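Local atomic coordinates of endo-beta-mannanase (Opitutaceae bacterium TAV5, PDB entry 7BOB), a protein that probably hydrolyses beta-1,4-linked mannosides from the chain end as a homotrimeric exo-mannosidase of glycoside hydrolase family 5. Residues Ala382-Leu387 against Val442-Ile447; Leu436-Glu441 against Val464-Gln469. All coordinates share one frame; numbering follows the deposited sequence.

Interaction 1 (Ala382-Leu387 against Val442-Ile447)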
# COMPACT_ATOMS: atom_id res chain seq x y z
N ALA A 382 -24.71 -25.41 -25.84
CA ALA A 382 -24.92 -25.68 -24.42
C ALA A 382 -23.64 -25.68 -23.58
O ALA A 382 -22.55 -25.97 -24.09
CB ALA A 382 -25.65 -27.01 -24.22
N PRO A 383 -23.75 -25.34 -22.27
CA PRO A 383 -22.62 -25.49 -21.35
C PRO A 383 -22.83 -26.63 -20.36
O PRO A 383 -23.94 -26.86 -19.87
CB PRO A 383 -22.56 -24.12 -20.64
CG PRO A 383 -23.80 -23.32 -21.17
CD PRO A 383 -24.71 -24.35 -21.76
N THR A 384 -21.76 -27.36 -20.05
CA THR A 384 -21.82 -28.52 -19.18
C THR A 384 -21.49 -28.20 -17.72
O THR A 384 -21.46 -29.12 -16.89
CB THR A 384 -20.88 -29.60 -19.72
OG1 THR A 384 -19.54 -29.12 -19.68
CG2 THR A 384 -21.23 -29.94 -21.18
N VAL A 385 -21.24 -26.93 -17.38
CA VAL A 385 -20.92 -26.47 -16.03
C VAL A 385 -20.88 -24.94 -15.99
O VAL A 385 -20.49 -24.30 -16.98
CB VAL A 385 -19.58 -27.08 -15.55
CG1 VAL A 385 -18.37 -26.33 -16.14
CG2 VAL A 385 -19.53 -27.10 -14.05
N HIS A 386 -21.30 -24.35 -14.88
CA HIS A 386 -21.41 -22.90 -14.74
C HIS A 386 -20.62 -22.40 -13.53
O HIS A 386 -20.77 -22.93 -12.42
CB HIS A 386 -22.88 -22.47 -14.61
CG HIS A 386 -23.66 -22.56 -15.88
ND1 HIS A 386 -24.05 -23.76 -16.43
CD2 HIS A 386 -24.13 -21.60 -16.72
CE1 HIS A 386 -24.72 -23.54 -17.55
NE2 HIS A 386 -24.79 -22.23 -17.74
N LEU A 387 -19.79 -21.39 -13.73
CA LEU A 387 -19.08 -20.74 -12.64
C LEU A 387 -20.00 -19.71 -11.98
O LEU A 387 -20.74 -18.99 -12.66
CB LEU A 387 -17.82 -20.06 -13.15
CG LEU A 387 -16.80 -20.97 -13.84
CD1 LEU A 387 -15.75 -20.12 -14.56
CD2 LEU A 387 -16.15 -21.88 -12.81
N VAL A 442 -29.39 -24.98 -15.90
CA VAL A 442 -28.06 -24.93 -15.30
C VAL A 442 -27.99 -26.10 -14.31
O VAL A 442 -28.58 -26.07 -13.22
CB VAL A 442 -27.80 -23.57 -14.63
CG1 VAL A 442 -26.55 -23.62 -13.77
CG2 VAL A 442 -27.65 -22.47 -15.70
N GLU A 443 -27.29 -27.16 -14.70
CA GLU A 443 -27.31 -28.37 -13.90
C GLU A 443 -26.13 -28.48 -12.92
O GLU A 443 -26.27 -29.14 -11.89
CB GLU A 443 -27.34 -29.61 -14.80
CG GLU A 443 -27.89 -30.85 -14.08
CD GLU A 443 -27.36 -32.16 -14.66
OE1 GLU A 443 -26.69 -32.92 -13.91
OE2 GLU A 443 -27.63 -32.43 -15.86
N ARG A 444 -24.99 -27.87 -13.23
CA ARG A 444 -23.80 -27.96 -12.40
C ARG A 444 -23.22 -26.58 -12.18
O ARG A 444 -23.04 -25.80 -13.13
CB ARG A 444 -22.78 -28.90 -13.04
CG ARG A 444 -23.43 -30.15 -13.63
CD ARG A 444 -22.47 -31.31 -13.72
NE ARG A 444 -21.58 -31.17 -14.87
CZ ARG A 444 -20.49 -31.91 -15.04
NH1 ARG A 444 -20.17 -32.83 -14.14
NH2 ARG A 444 -19.72 -31.73 -16.10
N ILE A 445 -22.94 -26.26 -10.91
CA ILE A 445 -22.48 -24.95 -10.49
C ILE A 445 -21.22 -25.13 -9.66
O ILE A 445 -21.20 -25.92 -8.71
CB ILE A 445 -23.54 -24.18 -9.67
CG1 ILE A 445 -24.67 -23.69 -10.59
CG2 ILE A 445 -22.90 -23.01 -8.96
CD1 ILE A 445 -25.81 -23.00 -9.86
N ILE A 446 -20.16 -24.39 -10.02
CA ILE A 446 -18.91 -24.40 -9.28
C ILE A 446 -18.74 -23.04 -8.63
O ILE A 446 -18.80 -22.01 -9.31
CB ILE A 446 -17.71 -24.73 -10.18
CG1 ILE A 446 -17.89 -26.09 -10.82
CG2 ILE A 446 -16.43 -24.73 -9.35
CD1 ILE A 446 -16.73 -26.45 -11.72
N ILE A 447 -18.55 -23.04 -7.31
CA ILE A 447 -18.26 -21.82 -6.58
C ILE A 447 -16.76 -21.80 -6.30
O ILE A 447 -16.23 -22.70 -5.62
CB ILE A 447 -19.08 -21.73 -5.29
CG1 ILE A 447 -20.58 -21.79 -5.60
CG2 ILE A 447 -18.70 -20.50 -4.50
CD1 ILE A 447 -21.48 -21.72 -4.36
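The imidazole of His386 carries Val442 on one face. CG2 of Val442 stands over the ring centre, 3.6 Å from the centroid, in a CH-pi contact. CG1 of the same valine lies against CG and ND1, so the two methyls span the ring. The main-chain O of Arg444 lies at the ring edge, near its plane. ND1 is buried here and has no polar partner in the model. The Arg444 guanidinium meets Thr384 O with its edge, in plane. NE donates at 2.9 Å to Thr384 O, almost along the C=O axis. NH2 gives the same oxygen a more bent second bond, 3.2 Å from NH2 to O. A bend at chi3 (-78°) turns the group back onto this carbonyl. NH2 also forms a salt bridge with Glu425, which accepts from Thr384 OG1 as well. An alanine in place of Arg444 would probably loosen the start of strand 385-389, because both bonds to Thr384 O and the Glu425 bridge would go. Further on, His386 N donates to Arg444 O at 2.9 Å, and Ile446 N to His386 O at 2.9 Å with an angle of 166° at the hydrogen. On the sheet face opposite His386 and Ile445, Val385 CG2 touches Ile446 CD1 at 3.7 Å. Leu387 lies alongside Ile446 there, and helix 406-422 covers both. Two neighbouring parallel strands joined in this way are characteristic of the parallel part of an alpha/beta sheet, here in the C-terminal domain.

Interaction 2 (Leu436-Glu441 against Val464-Gln469)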
# COMPACT_ATOMS: atom_id res chain seq x y z
N LEU A 436 -31.94 -18.51 -9.36
CA LEU A 436 -31.09 -19.44 -10.08
C LEU A 436 -31.90 -20.21 -11.13
O LEU A 436 -33.03 -20.63 -10.86
CB LEU A 436 -30.41 -20.42 -9.12
CG LEU A 436 -29.25 -19.86 -8.29
CD1 LEU A 436 -28.68 -20.94 -7.36
CD2 LEU A 436 -28.15 -19.28 -9.16
N PRO A 437 -31.35 -20.40 -12.33
CA PRO A 437 -32.04 -21.22 -13.33
C PRO A 437 -32.33 -22.61 -12.78
O PRO A 437 -31.52 -23.18 -12.05
CB PRO A 437 -31.03 -21.28 -14.49
CG PRO A 437 -30.18 -20.06 -14.31
CD PRO A 437 -30.08 -19.84 -12.82
N SER A 438 -33.48 -23.15 -13.15
CA SER A 438 -33.84 -24.47 -12.69
C SER A 438 -32.78 -25.47 -13.17
O SER A 438 -32.11 -25.24 -14.18
CB SER A 438 -35.23 -24.87 -13.19
OG SER A 438 -35.55 -26.18 -12.78
N PRO A 439 -32.57 -26.57 -12.44
CA PRO A 439 -31.46 -27.48 -12.76
C PRO A 439 -31.55 -28.14 -14.13
O PRO A 439 -30.57 -28.78 -14.54
CB PRO A 439 -31.51 -28.52 -11.64
CG PRO A 439 -32.20 -27.84 -10.51
CD PRO A 439 -33.19 -26.88 -11.14
N SER A 440 -32.67 -28.01 -14.86
CA SER A 440 -32.70 -28.53 -16.22
C SER A 440 -31.92 -27.63 -17.19
O SER A 440 -31.39 -28.12 -18.19
CB SER A 440 -34.15 -28.72 -16.69
OG SER A 440 -35.00 -27.68 -16.24
N GLU A 441 -31.85 -26.32 -16.90
CA GLU A 441 -31.04 -25.39 -17.67
C GLU A 441 -29.59 -25.34 -17.17
O GLU A 441 -28.65 -25.61 -17.93
CB GLU A 441 -31.65 -23.98 -17.62
CG GLU A 441 -33.17 -23.95 -17.61
CD GLU A 441 -33.76 -24.47 -18.92
OE1 GLU A 441 -33.25 -24.09 -20.01
OE2 GLU A 441 -34.73 -25.27 -18.86
N VAL A 464 -30.24 -26.73 -5.21
CA VAL A 464 -29.70 -28.08 -5.02
C VAL A 464 -30.82 -29.07 -4.74
O VAL A 464 -30.76 -30.23 -5.17
CB VAL A 464 -28.64 -28.09 -3.90
CG1 VAL A 464 -28.23 -29.53 -3.56
CG2 VAL A 464 -27.39 -27.26 -4.26
N GLU A 465 -31.85 -28.62 -4.02
CA GLU A 465 -32.95 -29.51 -3.67
C GLU A 465 -33.68 -30.03 -4.90
O GLU A 465 -34.14 -31.18 -4.91
CB GLU A 465 -33.93 -28.79 -2.75
CG GLU A 465 -33.95 -29.37 -1.36
CD GLU A 465 -35.04 -28.76 -0.50
OE1 GLU A 465 -35.24 -29.28 0.63
OE2 GLU A 465 -35.68 -27.77 -0.96
N GLN A 466 -33.81 -29.21 -5.95
CA GLN A 466 -34.42 -29.64 -7.19
C GLN A 466 -33.46 -30.36 -8.11
O GLN A 466 -33.82 -30.64 -9.26
CB GLN A 466 -35.02 -28.44 -7.95
CG GLN A 466 -35.76 -27.42 -7.10
CD GLN A 466 -35.99 -26.10 -7.86
OE1 GLN A 466 -36.03 -26.08 -9.10
NE2 GLN A 466 -36.11 -24.99 -7.12
N GLY A 467 -32.24 -30.66 -7.68
CA GLY A 467 -31.37 -31.53 -8.45
C GLY A 467 -30.04 -30.93 -8.86
O GLY A 467 -29.24 -31.63 -9.50
N GLY A 468 -29.75 -29.68 -8.51
CA GLY A 468 -28.46 -29.12 -8.87
C GLY A 468 -27.31 -29.88 -8.23
O GLY A 468 -27.38 -30.31 -7.08
N GLN A 469 -26.24 -30.06 -9.00
CA GLN A 469 -24.96 -30.55 -8.50
C GLN A 469 -24.05 -29.34 -8.21
O GLN A 469 -23.68 -28.61 -9.14
CB GLN A 469 -24.30 -31.47 -9.51
CG GLN A 469 -25.25 -32.46 -10.16
CD GLN A 469 -25.82 -33.40 -9.14
OE1 GLN A 469 -25.09 -34.20 -8.56
NE2 GLN A 469 -27.12 -33.30 -8.89
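The ring of Pro439 packs on a turn whose backbone runs through two consecutive glycines, with Gln466 providing the larger share of the surface. Its CG lies 3.5 Å from Gln466 O and 3.7 Å from Gly468 N. CB faces the peptide between Gly467 and Gly468, with 4.0 Å from Pro439 CB to Gly467 C. A CB on Gly467 would point toward the proline, and at phi 122° it would also clash with the preceding carbonyl O. Gln466 crosses the ring at about a right angle. Its CB packs on CG and CD, and OE1 sits 3.6 Å from Pro439 CD. The contact is van der Waals packing. Trp463 of helix 454-465 also touches the proline. Each side is braced within itself. Glu441 N bonds to Ser438 O across the turn. Gln469 NE2 donates to Gly467 O at 2.8 Å, from above the carbonyl plane, while Gln469 OE1 bonds to Thr585 OG1. Gly467 N to Val464 O and Gly468 N to Trp463 O close the helix. With Gly467 as the C-prime residue at positive phi, this is a Schellman motif, ending helix 454-465 just before strand 469-473.

The centres of interactions 1 and 2 are about 10 Å apart, in the C-terminal domain that follows the parallel eight-stranded barrel sheet. Their segments alternate along the chain: 382-387, 436-441, 442-447, 464-469. Segments 436-441 and 442-447 are continuous. Strands 385-389, 444-448 and 469-473 are neighbours in one mixed sheet, and helix 454-465 joins the last two as a beta-alpha-beta crossover. Gln469 probably bonds through its backbone to Glu443 O and Ile445 N. Val442 CG2 also packs on Pro437 CG. Interaction 1 pairs two strands of this sheet; interaction 2 packs the loop leading into strand 444-448 against the turn leading into strand 469-473, so both lie where these parallel strands begin.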